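Local structure of bifunctional endomannanase/endoglucanase (3W0K) at residues Q199-A202 with L203-Y206; T265-D268 with V269-W273. The protein probably hydrolyses internal linkages of mannan and beta-glucan chains, as a family 5 glycoside hydrolase built on a beta/alpha barrel. All coordinates share one frame; numbering follows the deposited sequence.

In the fold
From the N terminus, the chain passes barrel strand 192-197 and enters interaction 1, where residues 199-206 wind through the short helix 201-204. After the next barrel strand, 254-259, it reaches interaction 2, where residues 265-273 begin helix 267-284, which leads on to strand 287-290. Each contact closes no more than a local turn, and the two follow in series, neither nested nor crossing. Their centres are about 11 Å apart, and they touch directly: Leu203 O lies 2.7 Å from Thr265 OG1 and Gln199 O lies 2.9 Å from Trp273 NE1, both probable hydrogen bonds. The connections following two neighbouring barrel strands are thereby tied together.

Interaction 1 (Q199-A202 with L203-Y206); sequences QPMA and LTHY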
# COMPACT_ATOMS: atom_id res chain seq x y z
N GLN A 199 -5.28 10.91 4.66
CA GLN A 199 -6.08 12.13 4.74
C GLN A 199 -6.21 12.63 6.17
O GLN A 199 -6.44 11.85 7.09
CB GLN A 199 -7.46 11.91 4.14
CG GLN A 199 -7.45 11.57 2.65
CD GLN A 199 -6.78 12.63 1.78
OE1 GLN A 199 -6.55 13.76 2.21
NE2 GLN A 199 -6.46 12.25 0.55
N PRO A 200 -6.07 13.95 6.38
CA PRO A 200 -5.80 14.96 5.34
C PRO A 200 -4.34 15.01 4.91
O PRO A 200 -3.43 15.00 5.74
CB PRO A 200 -6.22 16.26 6.03
CG PRO A 200 -5.85 16.01 7.46
CD PRO A 200 -6.34 14.59 7.68
N MET A 201 -4.12 15.08 3.59
CA MET A 201 -2.77 15.14 3.04
C MET A 201 -1.99 16.34 3.57
O MET A 201 -0.76 16.29 3.67
CB MET A 201 -2.82 15.19 1.51
CG MET A 201 -3.27 13.90 0.85
SD MET A 201 -2.04 12.59 0.96
CE MET A 201 -0.98 13.00 -0.42
N ALA A 202 -2.70 17.41 3.91
CA ALA A 202 -2.08 18.63 4.44
C ALA A 202 -1.33 18.34 5.74
O ALA A 202 -0.42 19.09 6.12
CB ALA A 202 -3.14 19.69 4.68
N LEU A 203 -1.72 17.27 6.42
CA LEU A 203 -1.08 16.88 7.67
C LEU A 203 -0.07 15.76 7.45
O LEU A 203 1.11 15.90 7.80
CB LEU A 203 -2.15 16.44 8.68
CG LEU A 203 -1.75 16.07 10.12
CD1 LEU A 203 -2.94 16.26 11.03
CD2 LEU A 203 -1.24 14.63 10.20
N THR A 204 -0.50 14.67 6.82
CA THR A 204 0.35 13.51 6.59
C THR A 204 1.51 13.71 5.62
O THR A 204 2.55 13.09 5.76
CB THR A 204 -0.46 12.30 6.11
OG1 THR A 204 -0.95 12.56 4.79
CG2 THR A 204 -1.63 12.03 7.05
N HIS A 205 1.31 14.55 4.60
CA HIS A 205 2.35 14.80 3.61
C HIS A 205 2.87 16.23 3.64
O HIS A 205 3.34 16.75 2.63
CB HIS A 205 1.86 14.42 2.21
CG HIS A 205 1.86 12.95 1.95
ND1 HIS A 205 1.06 12.06 2.65
CD2 HIS A 205 2.55 12.20 1.06
CE1 HIS A 205 1.26 10.84 2.20
NE2 HIS A 205 2.16 10.89 1.23
N TYR A 206 2.79 16.86 4.81
CA TYR A 206 3.28 18.22 4.99
C TYR A 206 4.78 18.26 4.66
O TYR A 206 5.56 17.49 5.21
CB TYR A 206 3.04 18.68 6.43
CG TYR A 206 3.66 20.02 6.78
CD1 TYR A 206 3.24 21.19 6.15
CD2 TYR A 206 4.65 20.11 7.76
CE1 TYR A 206 3.78 22.43 6.50
CE2 TYR A 206 5.20 21.34 8.12
CZ TYR A 206 4.76 22.50 7.48
OH TYR A 206 5.30 23.71 7.84
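Met201 lies over one face of the His205 ring, and two measurements agree on this. Its CE is 3.8 Å from the centroid of the His205 ring and only 12° off the ring normal, a CH-pi contact. Its SD makes a sulfur-aromatic contact nearer the rim, 3.6 Å from His205 ND1. The thioether reaches this place because CG of Met201 sits beside the backbone N (chi1 -70°) and the chain bends again at both later torsions. The ring is steadied in its own plane by His205 ND1, which donates to Thr204 OG1 at 3.0 Å; that hydroxyl is also hydrogen-bonded to Tyr198 O. The side chain of His205 comes within about 4 Å of a bound Tris molecule, probably from the crystallisation liquor.

All this is built on one short turn, helix 201-204, which follows the sixth strand of the beta/alpha barrel and has Pro200, preceded by a cis peptide bond, as its N-cap residue. Pro200 O accepts two amides, Leu203 N at 2.9 Å and Thr204 N at 3.1 Å, the latter with a nearly straight N-H...O angle of 169°. His205 N then bonds to Met201 O at 2.9 Å, just as the chain leaves helical geometry. On another side of the turn, Leu203 CB rests against Pro200 CG at 3.9 Å, while the side chain of Leu203 packs on Val269 and Trp273 of helix 267-284. Ala202 contributes its carbonyl O, which meets CB of Tyr206, and its methyl touches Trp227 of strand 225-227.

Interaction 2 (T265-D268 with V269-W273); sequences TSND and VAIRW
Val269 meets the residues leading into the helix with both methyls. Its CG1, anti to the backbone N (chi1 175°), lies 4.0 Å from Thr265 CG2, the two side chains crossing at about a right angle; its CG2 touches Ser266 CB at the same 4.0 Å. Thr265 and Asn267 are buried; ND2 of Asn267 lies 3.8 Å from Ile271 CG1, while its OD1 is hydrogen-bonded to Arg304. Backbone evidence for a regular helix start is direct: Ala270 N reaches Ser266 O at 3.0 Å, and Ile271 N reaches Asn267 O at 2.9 Å with an N-H...O angle of 169°. This is the N-terminal part of helix 267-284, the helix of a beta-alpha-beta unit between barrel strands 254-259 and 287-290.

The solvent side is more open. Its loose member is Arg272, which turns its guanidinium away from residues 265-268, to a salt bridge with Asp276, and leaves mainly its CB against Asp268 O. Asp268, though exposed, is held by Ser266: this residue has the N-cap position, yet its side chain makes no capping bond, and its OG instead donates to Asp268 OD2 at 2.7 Å. With CG of Asp268 set between its own backbone N and carbonyl carbon (chi1 68°), the carboxylate folds back over the helix start. A negative group held there by a serine hydroxyl would probably interact favourably with the positive end of the helix dipole.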
# COMPACT_ATOMS: atom_id res chain seq x y z
N THR A 265 5.87 16.97 10.23
CA THR A 265 4.73 17.37 11.04
C THR A 265 5.10 17.22 12.52
O THR A 265 5.82 16.29 12.88
CB THR A 265 3.52 16.47 10.73
OG1 THR A 265 3.17 16.62 9.35
CG2 THR A 265 2.32 16.81 11.60
N SER A 266 4.63 18.14 13.36
CA SER A 266 4.93 18.07 14.79
C SER A 266 4.38 16.74 15.31
O SER A 266 3.27 16.34 14.95
CB SER A 266 4.30 19.24 15.54
OG SER A 266 4.81 19.31 16.86
N ASN A 267 5.15 16.07 16.16
CA ASN A 267 4.73 14.78 16.68
C ASN A 267 3.42 14.77 17.45
O ASN A 267 2.65 13.82 17.33
CB ASN A 267 5.82 14.12 17.51
CG ASN A 267 5.63 12.63 17.62
OD1 ASN A 267 5.55 11.93 16.61
ND2 ASN A 267 5.52 12.13 18.85
N ASP A 268 3.17 15.80 18.25
CA ASP A 268 1.92 15.86 19.01
C ASP A 268 0.73 15.91 18.05
O ASP A 268 -0.30 15.28 18.30
CB ASP A 268 1.91 17.06 19.96
CG ASP A 268 1.85 18.39 19.24
OD1 ASP A 268 0.97 19.22 19.58
OD2 ASP A 268 2.68 18.62 18.33
N VAL A 269 0.89 16.62 16.94
CA VAL A 269 -0.15 16.74 15.93
C VAL A 269 -0.35 15.41 15.21
O VAL A 269 -1.48 14.97 14.98
CB VAL A 269 0.21 17.85 14.91
CG1 VAL A 269 -0.81 17.89 13.77
CG2 VAL A 269 0.27 19.20 15.61
N ALA A 270 0.76 14.74 14.87
CA ALA A 270 0.71 13.45 14.19
C ALA A 270 0.02 12.41 15.06
O ALA A 270 -0.86 11.68 14.59
CB ALA A 270 2.11 13.00 13.83
N ILE A 271 0.41 12.34 16.33
CA ILE A 271 -0.18 11.39 17.27
C ILE A 271 -1.68 11.62 17.42
O ILE A 271 -2.45 10.67 17.43
CB ILE A 271 0.52 11.46 18.66
CG1 ILE A 271 1.92 10.82 18.57
CG2 ILE A 271 -0.32 10.77 19.73
CD1 ILE A 271 1.90 9.31 18.36
N ARG A 272 -2.09 12.89 17.50
CA ARG A 272 -3.51 13.22 17.64
C ARG A 272 -4.30 12.70 16.44
O ARG A 272 -5.40 12.17 16.59
CB ARG A 272 -3.69 14.74 17.76
CG ARG A 272 -5.13 15.18 17.95
CD ARG A 272 -5.72 14.60 19.23
NE ARG A 272 -7.15 14.88 19.34
CZ ARG A 272 -8.11 14.13 18.80
NH1 ARG A 272 -7.80 13.04 18.11
NH2 ARG A 272 -9.38 14.47 18.98
N TRP A 273 -3.71 12.83 15.25
CA TRP A 273 -4.34 12.36 14.03
C TRP A 273 -4.36 10.82 14.01
O TRP A 273 -5.37 10.21 13.66
CB TRP A 273 -3.60 12.92 12.81
CG TRP A 273 -3.97 12.28 11.52
CD1 TRP A 273 -5.06 12.55 10.74
CD2 TRP A 273 -3.28 11.20 10.88
NE1 TRP A 273 -5.08 11.71 9.65
CE2 TRP A 273 -4.00 10.87 9.71
CE3 TRP A 273 -2.11 10.48 11.18
CZ2 TRP A 273 -3.60 9.84 8.85
CZ3 TRP A 273 -1.71 9.47 10.33
CH2 TRP A 273 -2.45 9.16 9.17